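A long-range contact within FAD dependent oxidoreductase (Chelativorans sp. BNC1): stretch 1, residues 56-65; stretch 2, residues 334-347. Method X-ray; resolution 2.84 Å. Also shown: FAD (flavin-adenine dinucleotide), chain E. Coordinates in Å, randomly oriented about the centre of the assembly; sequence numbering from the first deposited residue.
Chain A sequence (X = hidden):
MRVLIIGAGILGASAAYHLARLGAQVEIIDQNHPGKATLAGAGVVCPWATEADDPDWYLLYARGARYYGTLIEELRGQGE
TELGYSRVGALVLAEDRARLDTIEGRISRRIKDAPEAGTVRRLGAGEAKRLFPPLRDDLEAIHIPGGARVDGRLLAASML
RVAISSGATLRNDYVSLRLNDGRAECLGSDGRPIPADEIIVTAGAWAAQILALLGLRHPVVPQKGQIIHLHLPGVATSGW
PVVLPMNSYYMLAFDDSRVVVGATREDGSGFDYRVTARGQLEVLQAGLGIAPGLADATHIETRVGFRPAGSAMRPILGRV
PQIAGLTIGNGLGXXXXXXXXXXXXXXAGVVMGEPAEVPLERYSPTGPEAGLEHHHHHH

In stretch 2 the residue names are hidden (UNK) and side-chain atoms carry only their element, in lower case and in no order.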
ATOM      1  N   ASP A  56      35.663  15.907  15.299  1.00 78.51           N
ATOM      2  CA  ASP A  56      35.867  14.955  14.213  1.00 78.00           C
ATOM      3  C   ASP A  56      34.603  14.800  13.377  1.00 74.57           C
ATOM      4  O   ASP A  56      34.668  14.740  12.144  1.00 75.10           O
ATOM      5  CB  ASP A  56      36.303  13.602  14.772  1.00 82.20           C
ATOM      6  CG  ASP A  56      37.646  13.666  15.470  1.00 88.06           C
ATOM      7  OD1 ASP A  56      38.491  14.489  15.060  1.00 89.20           O
ATOM      8  OD2 ASP A  56      37.857  12.892  16.427  1.00 90.41           O
ATOM      9  N   TRP A  57      33.443  14.738  14.031  1.00 65.73           N
ATOM     10  CA  TRP A  57      32.192  14.589  13.299  1.00 58.57           C
ATOM     11  C   TRP A  57      31.718  15.915  12.713  1.00 53.62           C
ATOM     12  O   TRP A  57      31.246  15.957  11.571  1.00 50.30           O
ATOM     13  CB  TRP A  57      31.116  14.003  14.214  1.00 56.47           C
ATOM     14  CG  TRP A  57      29.728  14.191  13.687  1.00 51.30           C
ATOM     15  CD1 TRP A  57      29.117  13.467  12.703  1.00 48.06           C
ATOM     16  CD2 TRP A  57      28.777  15.172  14.113  1.00 47.23           C
ATOM     17  NE1 TRP A  57      27.844  13.939  12.491  1.00 43.67           N
ATOM     18  CE2 TRP A  57      27.611  14.985  13.345  1.00 44.97           C
ATOM     19  CE3 TRP A  57      28.797  16.191  15.071  1.00 44.01           C
ATOM     20  CZ2 TRP A  57      26.479  15.777  13.504  1.00 44.53           C
ATOM     21  CZ3 TRP A  57      27.672  16.976  15.227  1.00 42.85           C
ATOM     22  CH2 TRP A  57      26.528  16.764  14.449  1.00 42.05           C
ATOM     23  N   TYR A  58      31.836  17.006  13.472  1.00 52.53           N
ATOM     24  CA  TYR A  58      31.323  18.284  12.992  1.00 51.97           C
ATOM     25  C   TYR A  58      32.079  18.768  11.762  1.00 53.52           C
ATOM     26  O   TYR A  58      31.493  19.424  10.894  1.00 49.59           O
ATOM     27  CB  TYR A  58      31.395  19.334  14.101  1.00 52.57           C
ATOM     28  CG  TYR A  58      30.790  20.659  13.700  1.00 51.67           C
ATOM     29  CD1 TYR A  58      29.412  20.825  13.642  1.00 51.60           C
ATOM     30  CD2 TYR A  58      31.593  21.742  13.372  1.00 50.54           C
ATOM     31  CE1 TYR A  58      28.852  22.032  13.271  1.00 50.59           C
ATOM     32  CE2 TYR A  58      31.042  22.952  13.000  1.00 52.48           C
ATOM     33  CZ  TYR A  58      29.672  23.092  12.951  1.00 53.55           C
ATOM     34  OH  TYR A  58      29.118  24.298  12.580  1.00 56.35           O
ATOM     35  N   LEU A  59      33.374  18.459  11.667  1.00 56.75           N
ATOM     36  CA  LEU A  59      34.157  18.889  10.513  1.00 56.80           C
ATOM     37  C   LEU A  59      33.478  18.480   9.213  1.00 55.05           C
ATOM     38  O   LEU A  59      33.346  19.285   8.284  1.00 55.45           O
ATOM     39  CB  LEU A  59      35.569  18.303  10.594  1.00 57.21           C
ATOM     40  CG  LEU A  59      36.489  18.573   9.402  1.00 58.22           C
ATOM     41  CD1 LEU A  59      36.531  20.055   9.070  1.00 60.28           C
ATOM     42  CD2 LEU A  59      37.887  18.050   9.693  1.00 63.53           C
ATOM     43  N   LEU A  60      33.030  17.226   9.133  1.00 51.41           N
ATOM     44  CA  LEU A  60      32.357  16.750   7.931  1.00 51.73           C
ATOM     45  C   LEU A  60      30.913  17.224   7.862  1.00 53.18           C
ATOM     46  O   LEU A  60      30.376  17.401   6.762  1.00 54.37           O
ATOM     47  CB  LEU A  60      32.403  15.224   7.879  1.00 50.25           C
ATOM     48  CG  LEU A  60      33.803  14.611   7.870  1.00 49.73           C
ATOM     49  CD1 LEU A  60      33.727  13.098   7.979  1.00 46.69           C
ATOM     50  CD2 LEU A  60      34.550  15.026   6.613  1.00 52.43           C
ATOM     51  N   TYR A  61      30.270  17.430   9.011  1.00 51.35           N
ATOM     52  CA  TYR A  61      28.879  17.868   9.016  1.00 50.45           C
ATOM     53  C   TYR A  61      28.745  19.250   8.386  1.00 50.36           C
ATOM     54  O   TYR A  61      27.978  19.446   7.437  1.00 46.49           O
ATOM     55  CB  TYR A  61      28.346  17.866  10.451  1.00 50.70           C
ATOM     56  CG  TYR A  61      26.838  17.938  10.585  1.00 49.48           C
ATOM     57  CD1 TYR A  61      25.997  17.427   9.604  1.00 50.28           C
ATOM     58  CD2 TYR A  61      26.257  18.518  11.702  1.00 49.84           C
ATOM     59  CE1 TYR A  61      24.619  17.494   9.736  1.00 48.65           C
ATOM     60  CE2 TYR A  61      24.885  18.587  11.843  1.00 48.66           C
ATOM     61  CZ  TYR A  61      24.072  18.077  10.859  1.00 46.22           C
ATOM     62  OH  TYR A  61      22.707  18.152  11.008  1.00 44.81           O
ATOM     63  N   ALA A  62      29.496  20.226   8.904  1.00 54.68           N
ATOM     64  CA  ALA A  62      29.451  21.570   8.339  1.00 53.36           C
ATOM     65  C   ALA A  62      30.075  21.614   6.952  1.00 54.06           C
ATOM     66  O   ALA A  62      29.650  22.410   6.106  1.00 53.66           O
ATOM     67  CB  ALA A  62      30.160  22.555   9.267  1.00 51.05           C
ATOM     68  N   ARG A  63      31.081  20.773   6.701  1.00 59.67           N
ATOM     69  CA  ARG A  63      31.696  20.724   5.379  1.00 62.18           C
ATOM     70  C   ARG A  63      30.738  20.133   4.354  1.00 59.64           C
ATOM     71  O   ARG A  63      30.596  20.664   3.246  1.00 59.12           O
ATOM     72  CB  ARG A  63      32.993  19.917   5.447  1.00 66.12           C
ATOM     73  CG  ARG A  63      33.769  19.821   4.140  1.00 72.51           C
ATOM     74  CD  ARG A  63      34.287  21.175   3.680  1.00 79.57           C
ATOM     75  NE  ARG A  63      35.252  21.043   2.591  1.00 84.87           N
ATOM     76  CZ  ARG A  63      34.931  20.747   1.333  1.00 85.27           C
ATOM     77  NH1 ARG A  63      35.881  20.649   0.412  1.00 85.07           N
ATOM     78  NH2 ARG A  63      33.665  20.540   0.996  1.00 83.83           N
ATOM     79  N   GLY A  64      30.062  19.037   4.708  1.00 58.03           N
ATOM     80  CA  GLY A  64      29.107  18.425   3.801  1.00 57.18           C
ATOM     81  C   GLY A  64      27.884  19.276   3.533  1.00 54.30           C
ATOM     82  O   GLY A  64      27.201  19.058   2.527  1.00 54.94           O
ATOM     83  N   ALA A  65      27.588  20.233   4.413  1.00 54.04           N
ATOM     84  CA  ALA A  65      26.468  21.136   4.178  1.00 53.55           C
ATOM     85  C   ALA A  65      26.811  22.184   3.126  1.00 57.32           C
ATOM     86  O   ALA A  65      25.953  22.561   2.320  1.00 59.62           O
ATOM     87  CB  ALA A  65      26.055  21.813   5.484  1.00 53.19           C
ATOM     88  N   UNK A 334      22.392   9.758  11.987  1.00 33.75           N
ATOM     89  CA  UNK A 334      21.239  10.610  11.732  1.00 36.73           C
ATOM     90  C   UNK A 334      21.601  11.886  10.979  1.00 38.23           C
ATOM     91  O   UNK A 334      20.812  12.837  10.969  1.00 40.26           O
ATOM     92  c   UNK A 334      20.548  10.964  13.050  1.00 37.24           C
ATOM     93  N   UNK A 335      22.776  11.926  10.348  1.00 37.93           N
ATOM     94  CA  UNK A 335      23.227  13.098   9.606  1.00 36.87           C
ATOM     95  C   UNK A 335      23.787  12.703   8.244  1.00 36.45           C
ATOM     96  O   UNK A 335      24.611  13.419   7.672  1.00 37.27           O
ATOM     97  o   UNK A 335      25.337  13.025  10.803  1.00 49.89           O
ATOM     98  c   UNK A 335      24.271  13.872  10.410  1.00 43.65           C
ATOM     99  N   UNK A 336      23.341  11.565   7.708  1.00 37.87           N
ATOM    100  CA  UNK A 336      23.919  11.065   6.473  1.00 38.41           C
ATOM    101  C   UNK A 336      23.545  11.892   5.259  1.00 40.43           C
ATOM    102  O   UNK A 336      24.359  12.077   4.351  1.00 43.22           O
ATOM    103  N   UNK A 337      22.310  12.392   5.215  1.00 39.98           N
ATOM    104  CA  UNK A 337      21.911  13.212   4.077  1.00 43.36           C
ATOM    105  C   UNK A 337      22.749  14.481   3.992  1.00 42.51           C
ATOM    106  O   UNK A 337      22.949  15.022   2.899  1.00 42.72           O
ATOM    107  c   UNK A 337      19.754  11.340   3.137  1.00 44.78           C
ATOM    108  c   UNK A 337      20.422  13.550   4.166  1.00 44.34           C
ATOM    109  c   UNK A 337      18.032  12.801   4.206  1.00 46.31           C
ATOM    110  c   UNK A 337      19.478  12.345   4.250  1.00 45.19           C
ATOM    111  N   UNK A 338      23.256  14.965   5.126  1.00 43.47           N
ATOM    112  CA  UNK A 338      24.158  16.110   5.108  1.00 43.47           C
ATOM    113  C   UNK A 338      25.589  15.683   4.807  1.00 44.09           C
ATOM    114  O   UNK A 338      26.274  16.315   3.996  1.00 47.00           O
ATOM    115  o   UNK A 338      22.755  17.276   6.704  1.00 44.17           O
ATOM    116  c   UNK A 338      24.098  16.848   6.447  1.00 43.32           C
ATOM    117  c   UNK A 338      25.019  18.057   6.435  1.00 43.98           C
ATOM    118  N   UNK A 339      26.052  14.607   5.448  1.00 40.46           N
ATOM    119  CA  UNK A 339      27.436  14.176   5.285  1.00 40.13           C
ATOM    120  C   UNK A 339      27.610  13.308   4.043  1.00 37.97           C
ATOM    121  O   UNK A 339      28.652  13.373   3.381  1.00 35.21           O
ATOM    122  c   UNK A 339      27.820  14.340   7.761  1.00 43.12           C
ATOM    123  c   UNK A 339      27.899  13.429   6.548  1.00 39.91           C
ATOM    124  c   UNK A 339      29.310  12.890   6.365  1.00 37.71           C
ATOM    125  N   UNK A 340      26.609  12.497   3.710  1.00 36.15           N
ATOM    126  CA  UNK A 340      26.718  11.505   2.665  1.00 34.99           C
ATOM    127  C   UNK A 340      27.320  12.016   1.372  1.00 32.85           C
ATOM    128  O   UNK A 340      28.363  11.536   0.915  1.00 32.24           O
ATOM    129  N   UNK A 341      26.663  12.998   0.747  1.00 29.69           N
ATOM    130  CA  UNK A 341      27.159  13.495  -0.550  1.00 33.34           C
ATOM    131  C   UNK A 341      28.643  13.828  -0.552  1.00 35.82           C
ATOM    132  O   UNK A 341      29.384  13.339  -1.414  1.00 34.83           O
ATOM    133  c   UNK A 341      26.283  14.730  -0.793  1.00 34.89           C
ATOM    134  c   UNK A 341      25.426  13.678   1.168  1.00 28.23           C
ATOM    135  c   UNK A 341      25.015  14.438  -0.061  1.00 31.63           C
ATOM    136  N   UNK A 342      29.103  14.647   0.396  1.00 37.99           N
ATOM    137  CA  UNK A 342      30.523  14.979   0.441  1.00 37.65           C
ATOM    138  C   UNK A 342      31.359  13.771   0.851  1.00 41.03           C
ATOM    139  O   UNK A 342      32.455  13.559   0.318  1.00 43.99           O
ATOM    140  c   UNK A 342      34.228  16.882   2.732  1.00 45.84           C
ATOM    141  c   UNK A 342      34.861  17.379   1.610  1.00 45.66           C
ATOM    142  c   UNK A 342      32.847  17.078   0.354  1.00 45.14           C
ATOM    143  c   UNK A 342      32.903  16.485   2.660  1.00 44.48           C
ATOM    144  c   UNK A 342      34.171  17.475   0.419  1.00 45.13           C
ATOM    145  c   UNK A 342      30.764  16.146   1.395  1.00 34.92           C
ATOM    146  c   UNK A 342      32.200  16.576   1.472  1.00 39.47           C
ATOM    147  N   UNK A 343      30.863  12.967   1.794  1.00 40.59           N
ATOM    148  CA  UNK A 343      31.609  11.783   2.204  1.00 40.27           C
ATOM    149  C   UNK A 343      31.871  10.861   1.023  1.00 38.11           C
ATOM    150  O   UNK A 343      32.923  10.214   0.961  1.00 40.35           O
ATOM    151  c   UNK A 343      30.857  11.034   3.305  1.00 41.07           C
ATOM    152  N   UNK A 344      30.933  10.786   0.078  1.00 42.13           N
ATOM    153  CA  UNK A 344      31.178  10.013  -1.127  1.00 45.62           C
ATOM    154  C   UNK A 344      32.340  10.559  -1.933  1.00 46.83           C
ATOM    155  O   UNK A 344      33.174   9.801  -2.433  1.00 47.74           O
ATOM    156  N   UNK A 345      32.412  11.886  -2.067  1.00 46.53           N
ATOM    157  CA  UNK A 345      33.543  12.505  -2.748  1.00 49.68           C
ATOM    158  C   UNK A 345      34.867  12.124  -2.095  1.00 51.09           C
ATOM    159  O   UNK A 345      35.887  12.002  -2.783  1.00 50.28           O
ATOM    160  n   UNK A 345      34.978  14.632  -4.605  1.00 50.17           N
ATOM    161  c   UNK A 345      35.399  15.646  -2.716  1.00 48.64           C
ATOM    162  c   UNK A 345      33.372  14.024  -2.756  1.00 51.70           C
ATOM    163  c   UNK A 345      36.034  15.401  -4.801  1.00 52.21           C
ATOM    164  n   UNK A 345      36.309  16.027  -3.671  1.00 51.94           N
ATOM    165  c   UNK A 345      34.553  14.764  -3.301  1.00 50.50           C
ATOM    166  N   UNK A 346      34.873  11.939  -0.774  1.00 49.75           N
ATOM    167  CA  UNK A 346      36.086  11.504  -0.092  1.00 49.37           C
ATOM    168  C   UNK A 346      36.428  10.063  -0.450  1.00 51.38           C
ATOM    169  O   UNK A 346      37.579   9.749  -0.774  1.00 52.67           O
ATOM    170  c   UNK A 346      36.314  12.999   2.033  1.00 54.50           C
ATOM    171  c   UNK A 346      35.915  11.655   1.420  1.00 51.10           C
ATOM    172  c   UNK A 346      35.893  14.162   1.152  1.00 55.78           C
ATOM    173  c   UNK A 346      35.702  13.137   3.419  1.00 53.07           C
ATOM    174  N   UNK A 347      35.437   9.170  -0.392  1.00 51.22           N
ATOM    175  CA  UNK A 347      35.683   7.773  -0.733  1.00 52.62           C
ATOM    176  C   UNK A 347      36.232   7.642  -2.148  1.00 53.37           C
ATOM    177  O   UNK A 347      37.146   6.846  -2.396  1.00 52.24           O
ATOM    178  c   UNK A 347      34.396   6.964  -0.579  1.00 50.04           C
ATOM    179  c   UNK A 347      33.855   6.858   0.850  1.00 49.24           C
ATOM    180  c   UNK A 347      34.831   6.107   1.743  1.00 50.47           C
ATOM    181  c   UNK A 347      32.495   6.182   0.858  1.00 47.99           C
TER
HETATM  182  PA  FAD E 401      21.509   3.003   3.345  1.00 34.20           P
HETATM  183  O1A FAD E 401      20.681   2.117   4.199  1.00 31.30           O
HETATM  184  O2A FAD E 401      20.733   4.151   2.693  1.00 37.43           O
HETATM  185  O5B FAD E 401      22.275   2.197   2.238  1.00 36.36           O
HETATM  186  C5B FAD E 401      22.604   0.804   2.417  1.00 41.88           C
HETATM  187  C4B FAD E 401      22.295   0.069   1.139  1.00 43.79           C
HETATM  188  O4B FAD E 401      23.184  -1.065   1.003  1.00 50.20           O
HETATM  189  C3B FAD E 401      20.874  -0.490   1.052  1.00 41.67           C
HETATM  190  O3B FAD E 401      20.350  -0.317  -0.259  1.00 38.21           O
HETATM  191  C2B FAD E 401      21.071  -1.970   1.390  1.00 48.53           C
HETATM  192  O2B FAD E 401      20.061  -2.794   0.822  1.00 45.90           O
HETATM  193  C1B FAD E 401      22.425  -2.222   0.736  1.00 50.04           C
HETATM  194  N9A FAD E 401      23.142  -3.383   1.253  1.00 64.90           N
HETATM  195  C8A FAD E 401      23.497  -3.629   2.553  1.00 49.07           C
HETATM  196  N7A FAD E 401      24.135  -4.762   2.725  1.00 55.79           N
HETATM  197  C5A FAD E 401      24.203  -5.298   1.447  1.00 55.82           C
HETATM  198  C6A FAD E 401      24.758  -6.491   0.946  1.00 55.56           C
HETATM  199  N6A FAD E 401      25.377  -7.400   1.704  1.00 53.75           N
HETATM  200  N1A FAD E 401      24.652  -6.722  -0.381  1.00 51.65           N
HETATM  201  C2A FAD E 401      24.033  -5.820  -1.148  1.00 53.95           C
HETATM  202  N3A FAD E 401      23.474  -4.664  -0.785  1.00 49.50           N
HETATM  203  C4A FAD E 401      23.593  -4.460   0.532  1.00 52.75           C
HETATM  204  N1  FAD E 401      20.160  12.506   7.806  1.00 48.07           N
HETATM  205  C2  FAD E 401      20.248  13.859   7.647  1.00 48.59           C
HETATM  206  O2  FAD E 401      21.301  14.402   7.294  1.00 50.66           O
HETATM  207  N3  FAD E 401      19.139  14.654   7.879  1.00 44.09           N
HETATM  208  C4  FAD E 401      17.895  14.209   8.276  1.00 44.82           C
HETATM  209  O4  FAD E 401      16.980  15.011   8.453  1.00 46.56           O
HETATM  210  C4X FAD E 401      17.811  12.770   8.446  1.00 44.58           C
HETATM  211  N5  FAD E 401      16.670  12.264   8.820  1.00 42.04           N
HETATM  212  C5X FAD E 401      16.588  10.890   8.982  1.00 39.85           C
HETATM  213  C6  FAD E 401      15.375  10.333   9.383  1.00 41.20           C
HETATM  214  C7  FAD E 401      15.239   8.959   9.554  1.00 39.97           C
HETATM  215  C7M FAD E 401      13.912   8.394   9.988  1.00 40.53           C
HETATM  216  C8  FAD E 401      16.341   8.120   9.330  1.00 40.98           C
HETATM  217  C8M FAD E 401      16.226   6.628   9.511  1.00 45.61           C
HETATM  218  C9  FAD E 401      17.553   8.674   8.930  1.00 39.84           C
HETATM  219  C9A FAD E 401      17.686  10.047   8.755  1.00 38.25           C
HETATM  220  N10 FAD E 401      18.901  10.636   8.347  1.00 38.61           N
HETATM  221  C10 FAD E 401      18.999  11.999   8.187  1.00 44.05           C
HETATM  222  C1' FAD E 401      20.095   9.809   8.107  1.00 37.09           C
HETATM  223  C2' FAD E 401      20.189   9.285   6.675  1.00 37.57           C
HETATM  224  O2' FAD E 401      18.897   8.902   6.201  1.00 38.44           O
HETATM  225  C3' FAD E 401      21.112   8.067   6.650  1.00 35.71           C
HETATM  226  O3' FAD E 401      22.239   8.319   7.481  1.00 39.32           O
HETATM  227  C4' FAD E 401      21.619   7.684   5.260  1.00 35.02           C
HETATM  228  O4' FAD E 401      20.501   7.448   4.406  1.00 34.98           O
HETATM  229  C5' FAD E 401      22.506   6.458   5.311  1.00 37.30           C
HETATM  230  O5' FAD E 401      22.877   6.083   3.969  1.00 36.52           O
HETATM  231  P   FAD E 401      23.686   4.762   3.691  1.00 36.98           P
HETATM  232  O1P FAD E 401      24.912   4.730   4.610  1.00 41.73           O
HETATM  233  O2P FAD E 401      23.970   4.577   2.245  1.00 34.01           O
HETATM  234  O3P FAD E 401      22.683   3.639   4.200  1.00 38.96           O

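Position 334 carries one side-chain carbon, which stays clear of stretch 1, and is Ala334. At 335 a single carbon bears one oxygen, the pattern of serine. The indole nitrogen of Trp57 lies 3.2 Å from that oxygen, NE1 to OG of Ser335, and donates a nearly straight hydrogen bond (162°); the CB of Ser335 also rests 3.7 Å from CE1 of Tyr61.

Position 336 has no side-chain atoms. It is Gly336, and a CB here would come within 2.2 Å of O3' of FAD. Four carbons forked at the second mark 337, whose chain does not reach stretch 1, as Leu337. At 338, CB carries one oxygen and one carbon, so the residue is Thr338. Its CG2 packs 3.4 Å from CE1 of Tyr61 and 4.0 Å from CB of Ala65, while its N donates to O2 of FAD at 3.0 Å and its OG1 to the same atom at 3.3 Å.

Three carbons, branched at the first, identify 339 as Val339; CG2 lies 3.9 Å from CA of Tyr61, and CG1 is 4.2 Å from CB of Leu60. Position 340 is bare: Gly340, where a CB would collide with O of Gly336 at 2.5 Å. At 341 three carbons close a ring onto the backbone N, as only proline does; Pro341 lacks an amide hydrogen, and the helix is kinked here.

Position 342 has one carbon followed by a six-carbon ring without oxygen, hence Phe342. NH2 of Arg63 sits over one face of this ring, 3.2 Å from CE1 of Phe342, and CD2 of Leu60 meets its edge, 4.3 Å from CE2 of Phe342. The lone carbon of 343 makes no contact and gives Ala343; 344, with none, is Gly344. A five-membered ring of three carbons and two nitrogens beyond CB makes 345 His345, too distant for contact. Position 346, four carbons forked at the second, is Leu346, with CD2 3.9 Å from CD2 of Leu60. The same fork at 347 gives Leu347, out of reach.

The two helices cross almost perpendicularly, at 86°, with axes 7.5 Å apart at closest approach. Gly64 permits this: its CA comes within 4.8 Å of CA of Val339 and 3.7 Å from CB of Phe342, and a CB on Gly64 would lie 2.5 Å from O of Thr338. Around this close crossing, Leu60, Tyr61 and Arg63 pack against side chains of the second helix, and the Trp57–Ser335 hydrogen bond ties down its N-terminal end, beside the flavin.

Stretch 2 334-347: ASGLTVGPFAGHLL
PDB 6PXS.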